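Local coordinates for protein plexin-A4 (PDB 4E74) that probably binds Rho-family GTPases through its cytoplasmic ubiquitin-like domain as part of plexin signalling, at residues 40-45 / 65-70. Sequence-based numbering, arbitrary orientation. Where two conformers were deposited one is given.
Sequences TQVKEK and MDLEWR
Lys43 reaches from residues 40-45 of helix 39-50 to the backbone of strand 65-70, where its NZ donates a hydrogen bond of 2.8 Å to Met65 O. The C=O...N angle of 150°, with the donor somewhat out of the carbonyl plane, shows a moderately bent approach. A bound water extends this grip: it accepts from Lys43 NZ at 3.0 Å and from Leu67 N, and donates to Asp66 OD1 at 2.7 Å. Since Lys43 NZ and Asp66 OD1 stand 4.3 Å apart, the two charges are too distant for a salt bridge and are joined through the water, although the carboxylate probably still favours the ammonium electrostatically. Lys43 NZ also makes a weak hydrogen bond to Ala62 O.

The lysine chain is extended apart from a turn about the CG-CD bond (chi3 -62°), which interrupts the otherwise anti run of chi2 and chi4, and its methylenes lie against the strand backbone, with CD 3.8 Å from Leu67 N. Its CG meets Leu67 CB at 4.1 Å, so the aliphatic part packs while the tip bonds. One residue earlier on the helix, Val42 CG1, anti to its backbone N, touches Leu67 CD2 at 4.0 Å, the two side chains crossing at about a right angle.

The axes of the two short segments run 8.8 Å apart at 92°, placing the helix across the strand, as in the ubiquitin-like fold, where a helix packs over a mixed sheet. Leu67 also touches Ile39 and Ile46 of helix 39-50 and Val109 of strand 108-113, which together with strand 76-79 flanks strand 65-70 within the sheet.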
ATOM      1  N   THR A  40      -6.450 -13.873   0.219  1.00 13.26           N
ATOM      2  CA  THR A  40      -6.006 -12.503  -0.190  1.00 13.84           C
ATOM      3  C   THR A  40      -5.694 -11.673   1.072  1.00 13.65           C
ATOM      4  O   THR A  40      -4.649 -11.062   1.124  1.00 13.75           O
ATOM      5  CB  THR A  40      -7.020 -11.814  -1.073  1.00 14.98           C
ATOM      6  OG1 THR A  40      -7.134 -12.597  -2.299  1.00 16.51           O
ATOM      7  CG2 THR A  40      -6.613 -10.420  -1.407  1.00 16.27           C
ATOM      8  N   GLN A  41      -6.544 -11.763   2.063  1.00 14.88           N
ATOM      9  CA  GLN A  41      -6.318 -11.041   3.340  1.00 14.50           C
ATOM     10  C   GLN A  41      -5.085 -11.572   4.090  1.00 14.38           C
ATOM     11  O   GLN A  41      -4.324 -10.779   4.664  1.00 15.83           O
ATOM     12  CB  GLN A  41      -7.575 -11.101   4.196  1.00 15.83           C
ATOM     13  CG  GLN A  41      -8.709 -10.265   3.657  1.00 18.15           C
ATOM     14  CD  GLN A  41     -10.036 -10.485   4.394  1.00 19.47           C
ATOM     15  OE1 GLN A  41     -10.351 -11.579   4.888  1.00 18.31           O
ATOM     16  NE2 GLN A  41     -10.808  -9.391   4.520  1.00 25.53           N
ATOM     17  N   VAL A  42      -4.848 -12.881   4.047  1.00 12.56           N
ATOM     18  CA  VAL A  42      -3.630 -13.450   4.615  1.00 12.20           C
ATOM     19  C   VAL A  42      -2.383 -12.862   3.924  1.00 12.65           C
ATOM     20  O   VAL A  42      -1.379 -12.510   4.572  1.00 13.28           O
ATOM     21  CB  VAL A  42      -3.611 -14.989   4.521  1.00 12.31           C
ATOM     22  CG1 VAL A  42      -2.284 -15.577   4.982  1.00 11.93           C
ATOM     23  CG2 VAL A  42      -4.797 -15.578   5.301  1.00 13.03           C
ATOM     24  N   LYS A  43      -2.384 -12.927   2.586  1.00 13.13           N
ATOM     25  CA  LYS A  43      -1.276 -12.396   1.808  1.00 13.21           C
ATOM     26  C   LYS A  43      -0.989 -10.927   2.141  1.00 12.94           C
ATOM     27  O   LYS A  43       0.190 -10.573   2.296  1.00 13.74           O
ATOM     28  CB  LYS A  43      -1.481 -12.604   0.311  1.00 14.25           C
ATOM     29  CG  LYS A  43      -1.399 -14.069  -0.118  1.00 13.97           C
ATOM     30  CD  LYS A  43      -1.540 -14.225  -1.636  1.00 13.76           C
ATOM     31  CE  LYS A  43      -2.857 -13.742  -2.195  1.00 13.98           C
ATOM     32  NZ  LYS A  43      -3.062 -14.118  -3.646  1.00 14.63           N
ATOM     33  N   GLU A  44      -2.052 -10.137   2.298  1.00 13.85           N
ATOM     34  CA  GLU A  44      -1.886  -8.712   2.676  1.00 14.95           C
ATOM     35  C   GLU A  44      -1.127  -8.584   4.013  1.00 13.75           C
ATOM     36  O   GLU A  44      -0.154  -7.799   4.134  1.00 13.80           O
ATOM     37  CB  GLU A  44      -3.222  -8.001   2.752  1.00 16.23           C
ATOM     38  CG  GLU A  44      -3.859  -7.777   1.388  1.00 17.43           C
ATOM     39  N   LYS A  45      -1.496  -9.393   4.999  1.00 13.68           N
ATOM     40  CA  LYS A  45      -0.835  -9.344   6.329  1.00 13.45           C
ATOM     41  C   LYS A  45       0.605  -9.810   6.296  1.00 12.71           C
ATOM     42  O   LYS A  45       1.488  -9.282   6.973  1.00 13.56           O
ATOM     43  CB  LYS A  45      -1.644 -10.163   7.346  1.00 13.83           C
ATOM     44  CG  LYS A  45      -2.970  -9.490   7.705  1.00 14.33           C
ATOM     45  CD  LYS A  45      -3.837 -10.278   8.715  1.00 14.59           C
ATOM     46  CE  LYS A  45      -5.188  -9.574   8.918  1.00 15.96           C
ATOM     47  NZ  LYS A  45      -6.072 -10.346   9.844  1.00 15.48           N
ATOM     48  N   MET A  65       0.708 -12.064  -6.262  1.00 16.59           N
ATOM     49  CA  MET A  65       1.492 -13.071  -5.529  0.70 16.78           C
ATOM     50  C   MET A  65       0.542 -14.232  -5.194  1.00 15.25           C
ATOM     51  O   MET A  65      -0.664 -14.025  -5.115  1.00 15.78           O
ATOM     52  CB  MET A  65       1.986 -12.491  -4.185  0.70 18.63           C
ATOM     53  CG  MET A  65       2.830 -11.226  -4.272  0.70 20.59           C
ATOM     54  SD  MET A  65       4.288 -11.431  -5.294  0.70 23.65           S
ATOM     55  CE  MET A  65       5.213 -12.519  -4.270  0.70 20.81           C
ATOM     56  N   ASP A  66       1.109 -15.396  -4.969  1.00 14.92           N
ATOM     57  CA  ASP A  66       0.358 -16.570  -4.456  1.00 13.90           C
ATOM     58  C   ASP A  66       0.969 -17.048  -3.136  1.00 13.35           C
ATOM     59  O   ASP A  66       2.181 -17.003  -2.918  1.00 13.85           O
ATOM     60  CB  ASP A  66       0.370 -17.724  -5.494  1.00 14.49           C
ATOM     61  CG  ASP A  66      -0.729 -17.627  -6.489  1.00 14.75           C
ATOM     62  OD1 ASP A  66      -1.928 -17.422  -6.132  1.00 14.86           O
ATOM     63  OD2 ASP A  66      -0.397 -17.800  -7.722  1.00 15.88           O
ATOM     64  N   LEU A  67       0.107 -17.578  -2.244  1.00 12.07           N
ATOM     65  CA  LEU A  67       0.532 -18.160  -1.006  1.00 13.01           C
ATOM     66  C   LEU A  67       0.907 -19.623  -1.183  1.00 13.41           C
ATOM     67  O   LEU A  67       0.077 -20.416  -1.631  1.00 14.12           O
ATOM     68  CB  LEU A  67      -0.596 -18.068   0.041  1.00 13.32           C
ATOM     69  CG  LEU A  67      -0.275 -18.513   1.476  1.00 14.17           C
ATOM     70  CD1 LEU A  67       0.884 -17.727   2.127  1.00 15.53           C
ATOM     71  CD2 LEU A  67      -1.547 -18.448   2.320  1.00 15.46           C
ATOM     72  N   GLU A  68       2.122 -19.972  -0.810  1.00 13.45           N
ATOM     73  CA  GLU A  68       2.598 -21.365  -0.931  1.00 13.88           C
ATOM     74  C   GLU A  68       2.754 -21.978   0.446  1.00 14.13           C
ATOM     75  O   GLU A  68       3.557 -21.508   1.266  1.00 13.79           O
ATOM     76  CB  GLU A  68       3.923 -21.411  -1.654  1.00 14.36           C
ATOM     77  CG  GLU A  68       4.459 -22.809  -1.998  1.00 14.37           C
ATOM     78  CD  GLU A  68       5.809 -22.743  -2.644  1.00 15.35           C
ATOM     79  OE1 GLU A  68       6.761 -22.189  -2.036  1.00 15.75           O
ATOM     80  OE2 GLU A  68       5.932 -23.337  -3.754  1.00 15.21           O
ATOM     81  N   TRP A  69       1.982 -23.027   0.723  1.00 13.01           N
ATOM     82  CA  TRP A  69       2.137 -23.786   1.980  1.00 13.48           C
ATOM     83  C   TRP A  69       3.201 -24.843   1.851  1.00 13.56           C
ATOM     84  O   TRP A  69       3.078 -25.765   1.031  1.00 13.53           O
ATOM     85  CB  TRP A  69       0.775 -24.401   2.346  1.00 14.09           C
ATOM     86  CG  TRP A  69       0.733 -25.254   3.592  1.00 14.73           C
ATOM     87  CD1 TRP A  69       1.635 -25.332   4.626  1.00 15.54           C
ATOM     88  CD2 TRP A  69      -0.344 -26.198   3.919  1.00 15.34           C
ATOM     89  NE1 TRP A  69       1.206 -26.264   5.601  1.00 16.14           N
ATOM     90  CE2 TRP A  69       0.009 -26.801   5.206  1.00 16.04           C
ATOM     91  CE3 TRP A  69      -1.522 -26.580   3.279  1.00 16.28           C
ATOM     92  CZ2 TRP A  69      -0.806 -27.761   5.790  1.00 16.88           C
ATOM     93  CZ3 TRP A  69      -2.348 -27.528   3.915  1.00 16.65           C
ATOM     94  CH2 TRP A  69      -1.976 -28.096   5.120  1.00 16.66           C
ATOM     95  N   ARG A  70       4.302 -24.675   2.561  1.00 13.81           N
ATOM     96  CA  ARG A  70       5.417 -25.629   2.571  1.00 14.43           C
ATOM     97  C   ARG A  70       5.239 -26.628   3.711  1.00 16.10           C
ATOM     98  O   ARG A  70       5.666 -26.394   4.860  1.00 16.63           O
ATOM     99  CB  ARG A  70       6.772 -24.921   2.643  1.00 14.54           C
ATOM    100  CG  ARG A  70       6.970 -23.972   1.467  1.00 15.64           C
ATOM    101  CD  ARG A  70       8.381 -23.394   1.376  1.00 17.04           C
ATOM    102  NE  ARG A  70       8.447 -22.595   0.176  1.00 17.83           N
ATOM    103  CZ  ARG A  70       9.529 -21.967  -0.280  1.00 21.18           C
ATOM    104  NH1 ARG A  70      10.653 -21.985   0.407  1.00 22.49           N
ATOM    105  NH2 ARG A  70       9.452 -21.314  -1.433  1.00 20.64           N
TER
HETATM  106  O   HOH W   1      -2.687 -17.086  -3.535  1.00 14.98           O